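Local coordinates for archaeal Sm-like protein AF-Sm2 (Archaeoglobus fulgidus, PDB 1LJO), which assembles as an Sm-fold protein into a six-membered ring and probably binds RNA, at the interface of chains A and B. Residues are numbered along the deposited sequence; one frame, centred on the assembly and turned at random. Chains: chain A/B, Archaeal Sm-like protein AF-Sm2.

Contact 1: the interface of chains A and B. Residues chain A 3-7, 9-10, 40; chain B 35-37, 41-43, 63.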
# COMPACT_ATOMS: atom_id res chain seq x y z
N MET A 3 -20.62 -10.83 -16.51
CA MET A 3 -19.20 -10.78 -16.24
C MET A 3 -18.85 -11.69 -15.08
O MET A 3 -19.71 -12.04 -14.27
CB MET A 3 -18.75 -9.35 -15.94
CG MET A 3 -19.21 -8.79 -14.60
SD MET A 3 -18.43 -7.19 -14.25
CE MET A 3 -19.67 -6.40 -13.22
N VAL A 4 -17.58 -12.09 -15.01
CA VAL A 4 -17.11 -12.96 -13.94
C VAL A 4 -16.33 -12.13 -12.92
O VAL A 4 -15.33 -11.51 -13.25
CB VAL A 4 -16.19 -14.07 -14.49
CG1 VAL A 4 -15.75 -15.01 -13.37
CG2 VAL A 4 -16.92 -14.85 -15.58
N LEU A 5 -16.81 -12.13 -11.68
CA LEU A 5 -16.15 -11.37 -10.62
C LEU A 5 -14.77 -11.93 -10.30
O LEU A 5 -14.57 -13.14 -10.29
CB LEU A 5 -17.01 -11.36 -9.35
CG LEU A 5 -18.33 -10.59 -9.45
CD1 LEU A 5 -19.17 -10.84 -8.21
CD2 LEU A 5 -18.04 -9.10 -9.62
N PRO A 6 -13.79 -11.05 -10.05
CA PRO A 6 -12.44 -11.50 -9.73
C PRO A 6 -12.43 -12.51 -8.58
O PRO A 6 -11.79 -13.55 -8.67
CB PRO A 6 -11.72 -10.20 -9.39
CG PRO A 6 -12.35 -9.24 -10.37
CD PRO A 6 -13.82 -9.58 -10.24
N ASN A 7 -13.14 -12.21 -7.49
CA ASN A 7 -13.20 -13.13 -6.35
C ASN A 7 -13.77 -14.48 -6.78
O ASN A 7 -13.36 -15.51 -6.25
CB ASN A 7 -14.04 -12.54 -5.22
CG ASN A 7 -13.30 -11.49 -4.41
OD1 ASN A 7 -13.88 -10.84 -3.54
ND2 ASN A 7 -12.01 -11.33 -4.68
N MET A 9 -13.48 -15.81 -9.76
CA MET A 9 -12.42 -16.45 -10.53
C MET A 9 -11.37 -17.06 -9.60
O MET A 9 -11.00 -18.23 -9.76
CB MET A 9 -11.77 -15.44 -11.48
CG MET A 9 -10.71 -16.03 -12.40
SD MET A 9 -11.34 -17.43 -13.37
CE MET A 9 -9.81 -18.16 -13.92
N VAL A 10 -10.90 -16.30 -8.63
CA VAL A 10 -9.88 -16.80 -7.71
C VAL A 10 -10.37 -18.02 -6.92
O VAL A 10 -9.61 -18.97 -6.72
CB VAL A 10 -9.42 -15.70 -6.71
CG1 VAL A 10 -8.39 -16.28 -5.74
CG2 VAL A 10 -8.83 -14.52 -7.47
N MET A 40 -8.40 -11.41 -0.78
CA MET A 40 -7.44 -12.11 -1.62
C MET A 40 -6.17 -12.58 -0.91
O MET A 40 -5.10 -12.69 -1.52
CB MET A 40 -7.09 -11.28 -2.86
CG MET A 40 -8.18 -11.37 -3.93
SD MET A 40 -7.79 -10.59 -5.51
CE MET A 40 -6.32 -11.41 -5.91
N GLY B 35 -14.10 -9.11 -15.92
CA GLY B 35 -14.76 -8.83 -14.66
C GLY B 35 -14.00 -7.84 -13.79
O GLY B 35 -12.78 -7.73 -13.87
N VAL B 36 -14.75 -7.11 -12.97
CA VAL B 36 -14.18 -6.13 -12.07
C VAL B 36 -15.12 -5.95 -10.87
O VAL B 36 -16.31 -6.22 -10.98
CB VAL B 36 -13.99 -4.76 -12.78
CG1 VAL B 36 -15.32 -4.29 -13.37
CG2 VAL B 36 -13.44 -3.72 -11.82
N ASP B 37 -14.57 -5.53 -9.73
CA ASP B 37 -15.40 -5.30 -8.54
C ASP B 37 -15.15 -3.89 -8.00
O ASP B 37 -14.35 -3.14 -8.56
CB ASP B 37 -15.12 -6.33 -7.44
CG ASP B 37 -13.66 -6.44 -7.08
OD1 ASP B 37 -12.96 -5.40 -7.10
OD2 ASP B 37 -13.21 -7.56 -6.76
N ASN B 41 -10.49 -4.85 -8.43
CA ASN B 41 -9.74 -6.06 -8.71
C ASN B 41 -10.14 -6.28 -10.17
O ASN B 41 -11.26 -5.94 -10.54
CB ASN B 41 -10.22 -7.24 -7.87
CG ASN B 41 -9.84 -7.10 -6.41
OD1 ASN B 41 -8.70 -6.78 -6.09
ND2 ASN B 41 -10.80 -7.34 -5.51
N LEU B 42 -9.24 -6.81 -10.99
CA LEU B 42 -9.56 -7.02 -12.39
C LEU B 42 -9.31 -8.45 -12.84
O LEU B 42 -8.33 -9.07 -12.46
CB LEU B 42 -8.72 -6.08 -13.27
CG LEU B 42 -8.67 -4.59 -12.91
CD1 LEU B 42 -7.63 -3.90 -13.79
CD2 LEU B 42 -10.05 -3.95 -13.10
N TYR B 43 -10.22 -8.96 -13.67
CA TYR B 43 -10.07 -10.29 -14.23
C TYR B 43 -9.99 -10.12 -15.74
O TYR B 43 -10.96 -9.73 -16.40
CB TYR B 43 -11.25 -11.19 -13.85
CG TYR B 43 -11.28 -12.52 -14.60
CD1 TYR B 43 -10.10 -13.18 -14.94
CD2 TYR B 43 -12.49 -13.10 -14.96
CE1 TYR B 43 -10.12 -14.40 -15.62
CE2 TYR B 43 -12.52 -14.32 -15.65
CZ TYR B 43 -11.34 -14.96 -15.97
OH TYR B 43 -11.36 -16.14 -16.68
N VAL B 63 -5.70 -12.49 -12.82
CA VAL B 63 -6.47 -11.66 -11.90
C VAL B 63 -5.52 -10.63 -11.31
O VAL B 63 -4.48 -10.99 -10.75
CB VAL B 63 -7.09 -12.50 -10.76
CG1 VAL B 63 -7.67 -11.59 -9.70
CG2 VAL B 63 -8.17 -13.43 -11.33
O HOH W 1 -14.60 -9.89 -6.94
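The A:Met9 side chain, projecting from helix 6-12, crosses that of B:Tyr43 at about a right angle, laid over one face of the ring, and forms the apolar centre of this interface, where the N-terminal helix of one subunit packs on the next in the hexamer. Its CG sits over the middle of that face, 3.7 Å from the centroid, a CH-pi contact. With CG anti to the backbone N (chi1 -176°) and the chain then bent at chi2 (55°), SD is carried along the ring to its tip, 3.5 Å from the phenol OH of B:Tyr43. CG of A:Met9 also touches CG2 of B:Val63 at 3.8 Å, while CG1 of the same valine packs crosswise on A:Val10. A:Val4 approaches the ring obliquely at its CD2-CE2 side, with CB 3.8 Å from CE2 of B:Tyr43. An alanine in place of B:Tyr43 would remove the surface shared by A:Met9 and A:Val4 and would probably loosen the seating of helix 6-12 and the segment leading into it on chain B. Outward, the ring of A:Pro6 wedges between B:Val36 and B:Asn41, its CG 3.5 Å from the backbone O of B:Asn41. At the rim, B:Asn41 holds the B:Asp37 carboxylate by two hydrogen bonds: its N meets OD1 from above the carboxylate plane, and its side-chain amide ND2, 2.7 Å from OD2 of B:Asp37, donates to the syn lone pair of that oxygen. The same OD2 of B:Asp37 lies 2.7 Å from water 1, which A:Asn7 N meets at 2.8 Å.

Contact 2: the interface of chains A and B. Residues chain A 9, 13, 71-74; chain B 59, 61-64.
The backbone O of A:Ile72 is gripped across the interface by one nearly straight hydrogen bond, from N of B:Val63 at 2.9 Å (162° at H), with the donor in the carbonyl plane. The reciprocal bond runs from N of A:Ile72 to O of B:Val63 at 3.0 Å, also in the carbonyl plane. This two-way pairing, together with the bridge between A:Leu71 and B:Leu64, shows that strand 69-74 of chain A and strand 62-64 of chain B run antiparallel as neighbours in one sheet.

A third bond comes from a side chain. A:Gln73 sets CG anti to the backbone N (chi1 170°) and continues extended, so its terminal amide reaches alongside the partner strand. NE2 of A:Gln73 donates to the backbone O of B:Leu59 at 2.8 Å; the acceptor lies in the amide plane and presents a lone pair. That flat geometry would help fix the rotation of the amide, and it extends the polar contact to the end of strand 54-60.

Side chains pack on both faces of the paired strands. On one, A:Leu71 and B:Leu64 lie side by side pointing the same way, with CG of A:Leu71 3.9 Å from CD2 of B:Leu64. B:Ile62 crosses A:Leu71 obliquely, and its CG2 sits 4.1 Å from CB of A:Gln73. On the other face, the bent tip of A:Met13 brings CE to 3.9 Å from CG2 of B:Val63. A:Met9 crosses B:Glu61 at about a right angle, its methyl CE lying against the carboxylate, 3.6 Å from OE1 of B:Glu61. By joining edge strands of adjacent subunits through backbone pairing, as is typical of Sm proteins, the site makes the sheet continuous from one protomer to the next around the hexamer.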
# COMPACT_ATOMS: atom_id res chain seq x y z
N MET A 9 -13.48 -15.81 -9.76
CA MET A 9 -12.42 -16.45 -10.53
C MET A 9 -11.37 -17.06 -9.60
O MET A 9 -11.00 -18.23 -9.76
CB MET A 9 -11.77 -15.44 -11.48
CG MET A 9 -10.71 -16.03 -12.40
SD MET A 9 -11.34 -17.43 -13.37
CE MET A 9 -9.81 -18.16 -13.92
N MET A 13 -10.07 -21.28 -8.56
CA MET A 13 -8.71 -21.80 -8.66
C MET A 13 -8.32 -22.66 -7.46
O MET A 13 -7.24 -23.25 -7.43
CB MET A 13 -7.70 -20.65 -8.78
CG MET A 13 -7.72 -19.91 -10.11
SD MET A 13 -6.53 -18.53 -10.12
CE MET A 13 -7.63 -17.14 -10.19
N LEU A 71 -0.47 -10.13 -9.15
CA LEU A 71 -1.12 -10.88 -10.21
C LEU A 71 -1.22 -12.37 -9.86
O LEU A 71 -0.30 -12.94 -9.27
CB LEU A 71 -0.33 -10.68 -11.51
CG LEU A 71 -0.72 -11.37 -12.82
CD1 LEU A 71 0.04 -10.72 -13.99
CD2 LEU A 71 -0.40 -12.86 -12.75
N ILE A 72 -2.34 -12.98 -10.23
CA ILE A 72 -2.57 -14.41 -9.99
C ILE A 72 -2.88 -15.04 -11.34
O ILE A 72 -3.69 -14.52 -12.10
CB ILE A 72 -3.78 -14.66 -9.06
CG1 ILE A 72 -3.55 -13.99 -7.71
CG2 ILE A 72 -3.98 -16.18 -8.88
CD1 ILE A 72 -4.72 -14.16 -6.73
N GLN A 73 -2.22 -16.15 -11.64
CA GLN A 73 -2.42 -16.82 -12.91
C GLN A 73 -2.54 -18.32 -12.74
O GLN A 73 -1.68 -18.95 -12.12
CB GLN A 73 -1.23 -16.51 -13.84
CG GLN A 73 -1.19 -17.35 -15.12
CD GLN A 73 0.10 -17.16 -15.90
OE1 GLN A 73 1.19 -17.29 -15.35
NE2 GLN A 73 -0.02 -16.87 -17.19
N PRO A 74 -3.62 -18.92 -13.27
CA PRO A 74 -3.78 -20.37 -13.14
C PRO A 74 -2.55 -20.98 -13.81
O PRO A 74 -2.07 -20.45 -14.81
CB PRO A 74 -5.05 -20.65 -13.92
CG PRO A 74 -5.83 -19.37 -13.78
CD PRO A 74 -4.76 -18.33 -13.98
N LEU B 59 -0.05 -14.41 -21.41
CA LEU B 59 -0.49 -14.78 -20.07
C LEU B 59 -1.82 -15.53 -20.01
O LEU B 59 -1.99 -16.40 -19.17
CB LEU B 59 -0.57 -13.53 -19.19
CG LEU B 59 0.69 -12.68 -19.05
CD1 LEU B 59 0.39 -11.46 -18.20
CD2 LEU B 59 1.80 -13.50 -18.42
N GLU B 61 -5.43 -16.11 -18.88
CA GLU B 61 -6.28 -15.66 -17.79
C GLU B 61 -5.48 -15.17 -16.59
O GLU B 61 -4.61 -15.88 -16.09
CB GLU B 61 -7.20 -16.79 -17.32
CG GLU B 61 -8.09 -17.39 -18.38
CD GLU B 61 -9.07 -18.39 -17.80
OE1 GLU B 61 -8.63 -19.32 -17.10
OE2 GLU B 61 -10.29 -18.25 -18.04
N ILE B 62 -5.76 -13.96 -16.12
CA ILE B 62 -5.06 -13.43 -14.95
C ILE B 62 -5.98 -12.56 -14.11
O ILE B 62 -6.91 -11.95 -14.63
CB ILE B 62 -3.83 -12.57 -15.31
CG1 ILE B 62 -4.25 -11.41 -16.21
CG2 ILE B 62 -2.76 -13.43 -16.00
CD1 ILE B 62 -3.14 -10.41 -16.49
N VAL B 63 -5.70 -12.49 -12.82
CA VAL B 63 -6.47 -11.66 -11.90
C VAL B 63 -5.52 -10.63 -11.31
O VAL B 63 -4.48 -10.99 -10.75
CB VAL B 63 -7.09 -12.50 -10.76
CG1 VAL B 63 -7.67 -11.59 -9.70
CG2 VAL B 63 -8.17 -13.43 -11.33
N LEU B 64 -5.87 -9.36 -11.45
CA LEU B 64 -5.03 -8.28 -10.93
C LEU B 64 -5.62 -7.73 -9.63
O LEU B 64 -6.82 -7.46 -9.55
CB LEU B 64 -4.91 -7.16 -11.98
CG LEU B 64 -4.39 -7.60 -13.35
CD1 LEU B 64 -4.31 -6.41 -14.30
CD2 LEU B 64 -3.03 -8.25 -13.20

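The C-alpha centres of contact 1 and contact 2 are about 9 Å apart, and both contain A:Met9 and B:Val63, so they are adjoining parts of one subunit interface. Contact 1 relies on packing and a water-mediated polar link, whereas contact 2 supplies direct backbone pairing. Chain A contributes the N-terminal helix 6-12 to both and its last strand, 69-74, to contact 2; chain B offers strand 62-64 to both. The interface is not an exact two-fold: each subunit presents different surfaces to its two neighbours, a head-to-tail arrangement that suits closure of six copies into a ring.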